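PDB 1Q6W: monoamine oxidase regulatory protein, putative from Archaeoglobus fulgidus, which is of uncertain function but has a MaoC-like hot-dog fold, as in hydratases and dehydratases that act on acyl thioesters. Local coordinates for residues P12-I20 and K122-V132; Y87-F95 and Y151-P159. All coordinates share one frame; numbering follows the deposited sequence.

Interaction 1: P12-I20 and K122-V132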
loop_
_atom_site.group_PDB
_atom_site.type_symbol
_atom_site.label_atom_id
_atom_site.label_comp_id
_atom_site.label_asym_id
_atom_site.label_seq_id
_atom_site.Cartn_x
_atom_site.Cartn_y
_atom_site.Cartn_z
ATOM N N PRO A 12 -24.525 -10.372 -6.664
ATOM C CA PRO A 12 -23.255 -9.991 -7.295
ATOM C C PRO A 12 -23.367 -8.827 -8.261
ATOM O O PRO A 12 -24.417 -8.597 -8.851
ATOM C CB PRO A 12 -22.804 -11.281 -7.988
ATOM C CG PRO A 12 -24.102 -11.953 -8.322
ATOM C CD PRO A 12 -24.928 -11.733 -7.070
ATOM N N ILE A 13 -22.276 -8.088 -8.400
ATOM C CA ILE A 13 -22.233 -6.957 -9.312
ATOM C C ILE A 13 -21.277 -7.289 -10.434
ATOM O O ILE A 13 -20.135 -7.651 -10.191
ATOM C CB ILE A 13 -21.730 -5.669 -8.628
ATOM C CG1 ILE A 13 -20.517 -5.990 -7.750
ATOM C CG2 ILE A 13 -22.860 -5.017 -7.858
ATOM C CD1 ILE A 13 -19.855 -4.763 -7.159
ATOM N N TYR A 14 -21.747 -7.169 -11.665
ATOM C CA TYR A 14 -20.897 -7.452 -12.808
ATOM C C TYR A 14 -20.379 -6.152 -13.432
ATOM O O TYR A 14 -20.839 -5.063 -13.096
ATOM C CB TYR A 14 -21.667 -8.284 -13.833
ATOM C CG TYR A 14 -22.179 -9.588 -13.273
ATOM C CD1 TYR A 14 -23.411 -9.660 -12.626
ATOM C CD2 TYR A 14 -21.416 -10.751 -13.365
ATOM C CE1 TYR A 14 -23.870 -10.863 -12.086
ATOM C CE2 TYR A 14 -21.862 -11.950 -12.830
ATOM C CZ TYR A 14 -23.092 -12.002 -12.193
ATOM O OH TYR A 14 -23.543 -13.198 -11.684
ATOM N N PHE A 15 -19.415 -6.282 -14.332
ATOM C CA PHE A 15 -18.817 -5.136 -14.999
ATOM C C PHE A 15 -19.839 -4.123 -15.514
ATOM O O PHE A 15 -19.704 -2.919 -15.286
ATOM C CB PHE A 15 -17.942 -5.622 -16.151
ATOM C CG PHE A 15 -17.146 -4.534 -16.810
ATOM C CD1 PHE A 15 -16.260 -3.759 -16.075
ATOM C CD2 PHE A 15 -17.267 -4.296 -18.171
ATOM C CE1 PHE A 15 -15.509 -2.765 -16.685
ATOM C CE2 PHE A 15 -16.520 -3.306 -18.783
ATOM C CZ PHE A 15 -15.639 -2.539 -18.037
ATOM N N GLU A 16 -20.866 -4.614 -16.202
ATOM C CA GLU A 16 -21.902 -3.757 -16.771
ATOM C C GLU A 16 -22.747 -3.022 -15.742
ATOM O O GLU A 16 -23.333 -1.991 -16.051
ATOM C CB GLU A 16 -22.812 -4.568 -17.708
ATOM C CG GLU A 16 -22.807 -6.073 -17.476
ATOM C CD GLU A 16 -21.602 -6.771 -18.099
ATOM O OE1 GLU A 16 -20.459 -6.492 -17.692
ATOM O OE2 GLU A 16 -21.793 -7.606 -19.003
ATOM N N SER A 17 -22.812 -3.551 -14.525
ATOM C CA SER A 17 -23.591 -2.928 -13.452
ATOM C C SER A 17 -22.887 -1.694 -12.885
ATOM O O SER A 17 -23.536 -0.773 -12.396
ATOM C CB SER A 17 -23.825 -3.918 -12.312
ATOM O OG SER A 17 -24.544 -5.049 -12.756
ATOM N N ILE A 18 -21.556 -1.687 -12.947
ATOM C CA ILE A 18 -20.765 -0.575 -12.427
ATOM C C ILE A 18 -20.791 0.599 -13.393
ATOM O O ILE A 18 -20.419 0.458 -14.566
ATOM C CB ILE A 18 -19.285 -0.979 -12.217
ATOM C CG1 ILE A 18 -19.188 -2.317 -11.482
ATOM C CG2 ILE A 18 -18.564 0.099 -11.424
ATOM C CD1 ILE A 18 -19.818 -2.321 -10.121
ATOM N N GLN A 19 -21.227 1.757 -12.903
ATOM C CA GLN A 19 -21.287 2.936 -13.749
ATOM C C GLN A 19 -20.458 4.089 -13.208
ATOM O O GLN A 19 -20.473 4.393 -12.018
ATOM C CB GLN A 19 -22.743 3.360 -13.982
ATOM C CG GLN A 19 -23.625 3.259 -12.764
ATOM C CD GLN A 19 -25.094 3.342 -13.111
ATOM O OE1 GLN A 19 -25.588 2.574 -13.933
ATOM N NE2 GLN A 19 -25.805 4.269 -12.478
ATOM N N ILE A 20 -19.711 4.720 -14.101
ATOM C CA ILE A 20 -18.864 5.828 -13.719
ATOM C C ILE A 20 -19.632 6.877 -12.925
ATOM O O ILE A 20 -20.721 7.283 -13.322
ATOM C CB ILE A 20 -18.225 6.463 -14.972
ATOM C CG1 ILE A 20 -17.333 5.415 -15.650
ATOM C CG2 ILE A 20 -17.425 7.700 -14.596
ATOM C CD1 ILE A 20 -16.547 5.924 -16.822
ATOM N N LYS A 122 -13.755 2.780 -16.929
ATOM C CA LYS A 122 -14.117 1.403 -17.237
ATOM C C LYS A 122 -13.511 1.072 -18.575
ATOM O O LYS A 122 -13.605 1.842 -19.520
ATOM C CB LYS A 122 -15.630 1.233 -17.315
ATOM C CG LYS A 122 -16.358 1.559 -16.029
ATOM C CD LYS A 122 -17.825 1.242 -16.142
ATOM C CE LYS A 122 -18.035 -0.217 -16.503
ATOM N NZ LYS A 122 -19.481 -0.551 -16.587
ATOM N N GLN A 123 -12.907 -0.095 -18.649
ATOM C CA GLN A 123 -12.241 -0.531 -19.855
ATOM C C GLN A 123 -12.617 -1.990 -20.087
ATOM O O GLN A 123 -12.715 -2.763 -19.129
ATOM C CB GLN A 123 -10.741 -0.414 -19.621
ATOM C CG GLN A 123 -9.871 -0.215 -20.820
ATOM C CD GLN A 123 -8.400 -0.180 -20.422
ATOM O OE1 GLN A 123 -8.043 0.374 -19.372
ATOM N NE2 GLN A 123 -7.539 -0.765 -21.259
ATOM N N ASP A 124 -12.866 -2.367 -21.339
ATOM C CA ASP A 124 -13.156 -3.764 -21.607
ATOM C C ASP A 124 -11.796 -4.465 -21.491
ATOM O O ASP A 124 -10.757 -3.849 -21.734
ATOM C CB ASP A 124 -13.739 -3.949 -23.007
ATOM C CG ASP A 124 -14.211 -5.369 -23.251
ATOM O OD1 ASP A 124 -15.075 -5.849 -22.484
ATOM O OD2 ASP A 124 -13.718 -6.007 -24.206
ATOM N N PHE A 125 -11.798 -5.735 -21.097
ATOM C CA PHE A 125 -10.550 -6.470 -20.951
ATOM C C PHE A 125 -10.538 -7.691 -21.857
ATOM O O PHE A 125 -9.603 -7.899 -22.635
ATOM C CB PHE A 125 -10.364 -6.910 -19.501
ATOM C CG PHE A 125 -9.024 -7.515 -19.227
ATOM C CD1 PHE A 125 -7.875 -6.733 -19.254
ATOM C CD2 PHE A 125 -8.905 -8.870 -18.952
ATOM C CE1 PHE A 125 -6.621 -7.286 -19.012
ATOM C CE2 PHE A 125 -7.650 -9.443 -18.706
ATOM C CZ PHE A 125 -6.505 -8.646 -18.736
ATOM N N ASP A 126 -11.584 -8.500 -21.731
ATOM C CA ASP A 126 -11.747 -9.710 -22.529
ATOM C C ASP A 126 -13.238 -9.995 -22.596
ATOM O O ASP A 126 -14.041 -9.187 -22.141
ATOM C CB ASP A 126 -10.999 -10.891 -21.895
ATOM C CG ASP A 126 -11.527 -11.251 -20.521
ATOM O OD1 ASP A 126 -11.447 -10.403 -19.610
ATOM O OD2 ASP A 126 -12.022 -12.385 -20.350
ATOM N N GLU A 127 -13.612 -11.137 -23.154
ATOM C CA GLU A 127 -15.021 -11.487 -23.285
ATOM C C GLU A 127 -15.692 -11.826 -21.961
ATOM O O GLU A 127 -16.921 -11.896 -21.892
ATOM C CB GLU A 127 -15.187 -12.662 -24.261
ATOM C CG GLU A 127 -14.492 -13.958 -23.848
ATOM C CD GLU A 127 -12.985 -13.814 -23.738
ATOM O OE1 GLU A 127 -12.354 -13.368 -24.720
ATOM O OE2 GLU A 127 -12.430 -14.151 -22.671
ATOM N N LYS A 128 -14.895 -12.023 -20.914
ATOM C CA LYS A 128 -15.452 -12.377 -19.612
ATOM C C LYS A 128 -15.282 -11.340 -18.501
ATOM O O LYS A 128 -15.811 -11.510 -17.400
ATOM C CB LYS A 128 -14.879 -13.720 -19.153
ATOM C CG LYS A 128 -15.280 -14.876 -20.054
ATOM C CD LYS A 128 -14.907 -16.216 -19.455
ATOM C CE LYS A 128 -15.410 -17.356 -20.328
ATOM N NZ LYS A 128 -15.152 -18.686 -19.708
ATOM N N SER A 129 -14.566 -10.259 -18.781
ATOM C CA SER A 129 -14.370 -9.249 -17.759
ATOM C C SER A 129 -13.837 -7.925 -18.269
ATOM O O SER A 129 -13.341 -7.821 -19.395
ATOM C CB SER A 129 -13.419 -9.780 -16.695
ATOM O OG SER A 129 -12.140 -10.004 -17.254
ATOM N N GLY A 130 -13.940 -6.914 -17.411
ATOM C CA GLY A 130 -13.455 -5.583 -17.730
ATOM C C GLY A 130 -12.804 -4.981 -16.496
ATOM O O GLY A 130 -13.042 -5.452 -15.385
ATOM N N VAL A 131 -11.973 -3.960 -16.671
ATOM C CA VAL A 131 -11.339 -3.343 -15.516
ATOM C C VAL A 131 -12.027 -2.034 -15.147
ATOM O O VAL A 131 -12.358 -1.217 -16.009
ATOM C CB VAL A 131 -9.834 -3.069 -15.747
ATOM C CG1 VAL A 131 -9.108 -4.362 -16.038
ATOM C CG2 VAL A 131 -9.652 -2.102 -16.880
ATOM N N VAL A 132 -12.257 -1.853 -13.853
ATOM C CA VAL A 132 -12.888 -0.650 -13.346
ATOM C C VAL A 132 -11.834 0.115 -12.572
ATOM O O VAL A 132 -11.068 -0.472 -11.804
ATOM C CB VAL A 132 -14.069 -1.004 -12.413
ATOM C CG1 VAL A 132 -14.702 0.268 -11.840
ATOM C CG2 VAL A 132 -15.096 -1.828 -13.190
#

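Interaction 2: Y87-F95 and Y151-P159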
loop_
_atom_site.group_PDB
_atom_site.type_symbol
_atom_site.label_atom_id
_atom_site.label_comp_id
_atom_site.label_asym_id
_atom_site.label_seq_id
_atom_site.Cartn_x
_atom_site.Cartn_y
_atom_site.Cartn_z
ATOM N N TYR A 87 -22.731 -6.551 -1.475
ATOM C CA TYR A 87 -22.711 -7.310 -2.726
ATOM C C TYR A 87 -22.023 -8.641 -2.608
ATOM O O TYR A 87 -21.249 -8.871 -1.675
ATOM C CB TYR A 87 -22.000 -6.521 -3.811
ATOM C CG TYR A 87 -22.610 -5.182 -4.098
ATOM C CD1 TYR A 87 -23.803 -5.081 -4.811
ATOM C CD2 TYR A 87 -21.988 -4.008 -3.669
ATOM C CE1 TYR A 87 -24.363 -3.840 -5.097
ATOM C CE2 TYR A 87 -22.542 -2.759 -3.947
ATOM C CZ TYR A 87 -23.729 -2.684 -4.664
ATOM O OH TYR A 87 -24.281 -1.464 -4.948
ATOM N N ASP A 88 -22.315 -9.518 -3.558
ATOM C CA ASP A 88 -21.677 -10.819 -3.604
ATOM C C ASP A 88 -20.443 -10.516 -4.435
ATOM O O ASP A 88 -20.533 -10.294 -5.639
ATOM C CB ASP A 88 -22.570 -11.843 -4.313
ATOM C CG ASP A 88 -21.884 -13.184 -4.505
ATOM O OD1 ASP A 88 -22.566 -14.145 -4.915
ATOM O OD2 ASP A 88 -20.664 -13.279 -4.256
ATOM N N VAL A 89 -19.294 -10.493 -3.789
ATOM C CA VAL A 89 -18.063 -10.159 -4.483
ATOM C C VAL A 89 -17.398 -11.296 -5.268
ATOM O O VAL A 89 -16.219 -11.212 -5.592
ATOM C CB VAL A 89 -17.044 -9.547 -3.489
ATOM C CG1 VAL A 89 -17.685 -8.349 -2.808
ATOM C CG2 VAL A 89 -16.597 -10.611 -2.437
ATOM N N SER A 90 -18.146 -12.346 -5.588
ATOM C CA SER A 90 -17.567 -13.448 -6.359
ATOM C C SER A 90 -17.185 -12.967 -7.756
ATOM O O SER A 90 -16.368 -13.589 -8.433
ATOM C CB SER A 90 -18.540 -14.628 -6.471
ATOM O OG SER A 90 -19.806 -14.208 -6.916
ATOM N N SER A 91 -17.767 -11.850 -8.185
ATOM C CA SER A 91 -17.472 -11.288 -9.505
ATOM C C SER A 91 -16.205 -10.432 -9.495
ATOM O O SER A 91 -15.691 -10.060 -10.551
ATOM C CB SER A 91 -18.642 -10.450 -9.988
ATOM O OG SER A 91 -19.013 -9.522 -8.991
ATOM N N VAL A 92 -15.709 -10.106 -8.298
ATOM C CA VAL A 92 -14.491 -9.322 -8.166
ATOM C C VAL A 92 -13.357 -10.329 -8.277
ATOM O O VAL A 92 -13.010 -10.995 -7.309
ATOM C CB VAL A 92 -14.412 -8.603 -6.804
ATOM C CG1 VAL A 92 -13.171 -7.740 -6.747
ATOM C CG2 VAL A 92 -15.640 -7.735 -6.599
ATOM N N ILE A 93 -12.790 -10.435 -9.472
ATOM C CA ILE A 93 -11.725 -11.380 -9.756
ATOM C C ILE A 93 -10.353 -11.085 -9.157
ATOM O O ILE A 93 -9.745 -11.958 -8.518
ATOM C CB ILE A 93 -11.530 -11.526 -11.259
ATOM C CG1 ILE A 93 -12.828 -12.008 -11.901
ATOM C CG2 ILE A 93 -10.375 -12.467 -11.536
ATOM C CD1 ILE A 93 -12.805 -11.971 -13.409
ATOM N N ALA A 94 -9.848 -9.874 -9.375
ATOM C CA ALA A 94 -8.530 -9.523 -8.856
ATOM C C ALA A 94 -8.278 -8.034 -8.699
ATOM O O ALA A 94 -8.968 -7.199 -9.287
ATOM C CB ALA A 94 -7.445 -10.118 -9.746
ATOM N N PHE A 95 -7.276 -7.733 -7.875
ATOM C CA PHE A 95 -6.838 -6.379 -7.619
ATOM C C PHE A 95 -5.833 -6.160 -8.744
ATOM O O PHE A 95 -4.744 -6.721 -8.724
ATOM C CB PHE A 95 -6.152 -6.309 -6.258
ATOM C CG PHE A 95 -5.946 -4.913 -5.751
ATOM C CD1 PHE A 95 -5.532 -4.691 -4.440
ATOM C CD2 PHE A 95 -6.174 -3.808 -6.574
ATOM C CE1 PHE A 95 -5.351 -3.384 -3.949
ATOM C CE2 PHE A 95 -5.996 -2.513 -6.097
ATOM C CZ PHE A 95 -5.586 -2.296 -4.781
ATOM N N TYR A 151 -6.815 3.372 -8.169
ATOM C CA TYR A 151 -6.614 1.928 -8.170
ATOM C C TYR A 151 -7.647 1.271 -9.065
ATOM O O TYR A 151 -8.694 1.865 -9.356
ATOM C CB TYR A 151 -6.694 1.374 -6.739
ATOM C CG TYR A 151 -8.064 1.422 -6.084
ATOM C CD1 TYR A 151 -8.911 0.311 -6.126
ATOM C CD2 TYR A 151 -8.501 2.564 -5.400
ATOM C CE1 TYR A 151 -10.150 0.330 -5.506
ATOM C CE2 TYR A 151 -9.746 2.588 -4.771
ATOM C CZ TYR A 151 -10.568 1.467 -4.826
ATOM O OH TYR A 151 -11.797 1.474 -4.208
ATOM N N SER A 152 -7.361 0.057 -9.517
ATOM C CA SER A 152 -8.302 -0.627 -10.395
ATOM C C SER A 152 -8.475 -2.104 -10.091
ATOM O O SER A 152 -7.542 -2.780 -9.661
ATOM C CB SER A 152 -7.863 -0.459 -11.834
ATOM O OG SER A 152 -6.537 -0.910 -11.956
ATOM N N ALA A 153 -9.687 -2.597 -10.318
ATOM C CA ALA A 153 -10.000 -4.002 -10.076
ATOM C C ALA A 153 -10.532 -4.656 -11.346
ATOM O O ALA A 153 -11.150 -4.006 -12.183
ATOM C CB ALA A 153 -11.028 -4.127 -8.957
ATOM N N LEU A 154 -10.271 -5.943 -11.495
ATOM C CA LEU A 154 -10.748 -6.674 -12.655
ATOM C C LEU A 154 -12.053 -7.370 -12.234
ATOM O O LEU A 154 -12.056 -8.245 -11.365
ATOM C CB LEU A 154 -9.692 -7.692 -13.090
ATOM C CG LEU A 154 -9.882 -8.388 -14.430
ATOM C CD1 LEU A 154 -8.589 -9.023 -14.869
ATOM C CD2 LEU A 154 -10.960 -9.430 -14.291
ATOM N N ILE A 155 -13.171 -6.964 -12.825
ATOM C CA ILE A 155 -14.435 -7.577 -12.448
ATOM C C ILE A 155 -15.150 -8.293 -13.598
ATOM O O ILE A 155 -15.142 -7.846 -14.739
ATOM C CB ILE A 155 -15.389 -6.544 -11.799
ATOM C CG1 ILE A 155 -15.964 -5.629 -12.856
ATOM C CG2 ILE A 155 -14.628 -5.684 -10.788
ATOM C CD1 ILE A 155 -16.910 -4.606 -12.278
ATOM N N ARG A 156 -15.755 -9.423 -13.260
ATOM C CA ARG A 156 -16.484 -10.280 -14.190
ATOM C C ARG A 156 -17.676 -9.626 -14.890
ATOM O O ARG A 156 -18.402 -8.824 -14.302
ATOM C CB ARG A 156 -16.974 -11.518 -13.440
ATOM C CG ARG A 156 -17.467 -12.633 -14.321
ATOM C CD ARG A 156 -16.611 -13.854 -14.103
ATOM N NE ARG A 156 -16.658 -14.269 -12.705
ATOM C CZ ARG A 156 -15.743 -15.038 -12.122
ATOM N NH1 ARG A 156 -14.697 -15.481 -12.815
ATOM N NH2 ARG A 156 -15.880 -15.365 -10.846
ATOM N N LYS A 157 -17.875 -9.995 -16.151
ATOM C CA LYS A 157 -18.988 -9.477 -16.934
ATOM C C LYS A 157 -20.180 -10.412 -16.783
ATOM O O LYS A 157 -20.002 -11.609 -16.510
ATOM C CB LYS A 157 -18.592 -9.343 -18.413
ATOM C CG LYS A 157 -17.584 -8.229 -18.655
ATOM C CD LYS A 157 -17.453 -7.833 -20.108
ATOM C CE LYS A 157 -16.685 -8.868 -20.894
ATOM N NZ LYS A 157 -16.458 -8.399 -22.286
ATOM N N THR A 158 -21.385 -9.872 -16.953
ATOM C CA THR A 158 -22.600 -10.669 -16.820
ATOM C C THR A 158 -22.606 -11.867 -17.759
ATOM O O THR A 158 -22.143 -11.782 -18.905
ATOM C CB THR A 158 -23.868 -9.850 -17.131
ATOM O OG1 THR A 158 -23.812 -8.595 -16.450
ATOM C CG2 THR A 158 -25.113 -10.598 -16.664
ATOM N N PRO A 159 -23.162 -12.993 -17.282
ATOM C CA PRO A 159 -23.273 -14.248 -18.025
ATOM C C PRO A 159 -24.449 -14.200 -19.009
ATOM O O PRO A 159 -25.464 -13.542 -18.749
ATOM C CB PRO A 159 -23.488 -15.266 -16.918
ATOM C CG PRO A 159 -24.337 -14.495 -15.957
ATOM C CD PRO A 159 -23.626 -13.172 -15.894
#

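Interaction 1: P12-I20 and K122-V132
The ring of Phe15 is held between Gly130 and Lys122. Gly130 CA lies over the centre of one face, 3.6 Å from the ring centroid, a CH-pi contact; having no side chain, glycine lets the ring settle directly on the strand. Over the opposite face Lys122 CE sits toward the rim, while its NZ stands 4.4 Å from the centroid and only 2° off the ring normal, a cation-pi interaction. Val132 CG2 and Val131 O come to the edge, CG2 lying 3.6 Å from Phe15 CE1. Phe15 reaches this slot because CG is anti to the backbone N (chi1 -173°). With its chain bent at chi3 (57°), Lys122 NZ donates to two carbonyls of the turn, to Phe15 O at 2.7 Å and to Ile18 O, whose modelled distance is doubtfully short. Phe15 O also accepts from Ile18 N, and the two donors approach from opposite faces of its plane. A serine in place of Phe15 would probably open a gap over Gly130 and leave the lysine ammonium without its aromatic partner. Beyond, Ile18 CG2 meets Val132 CG1, and both residues pack on Val119 and Ile155, so the loop preceding strand 23-30 is fastened across the hairpin of strands 112-126 and 129-139.

Interaction 2: Y87-F95 and Y151-P159
Ile93 and Leu154 meet across a classic beta bulge, where strand 92-95 runs antiparallel to strand 151-156 in the hot-dog sheet. Ile93 and Ala94 both face Leu154, and Leu154 O accepts from Ile93 N at 3.0 Å and, weakly, from Ala94 N. Within the bulge the Ile93 side chain points toward the partner strand and crosses that of Leu154 obliquely: Ile93 CB lies 3.7 Å from Leu154 CD2, and CD1 also faces this methyl, so two branched, apolar chains set methyl against methyl. Arg156 reaches toward the other segment, and its bends at chi2 (118°) and chi3 (59°) bring one face of the guanidinium against Ile93 CG1, offset toward the rim; its long chain lets NH2 span to Ser90 O in a weak bond. At the other end, the side chains of Phe95 and Tyr151 cross at about a right angle, with Phe95 CE2 4.0 Å from Tyr151 CB and Ser152 O in plane at the Phe95 ring edge. Tyr151 also packs on Leu76 and Val79 of helix 68-84, whereas Phe95 meets Phe103 of the second subunit. Just before strand 92-95 begins, where strand 151-156 ends, Arg156 N donates to Ser91 O at 2.8 Å, almost straight at 174° and in the carbonyl plane.

Interactions 1 and 2 adjoin at one end of the sheet, their centres about 8 Å apart, and their segments alternate along the chain. Strand 145-156 joins them: it pairs with strand 92-103 on one side and strand 129-139 on the other, and the side chain of Ile155 touches Phe15, Ile18 and Val132. The loop of interaction 1 is further tied to interaction 2 by two probable hydrogen bonds, Phe15 N to Arg156 O at 2.7 Å and Ser91 OG to Ile13 O, modelled doubtfully short. Lys157 of interaction 2 forms a salt bridge with Asp124 of interaction 1, adding a charged tie between the two contacts. Neither contact contains an identified ligand or catalytic residue.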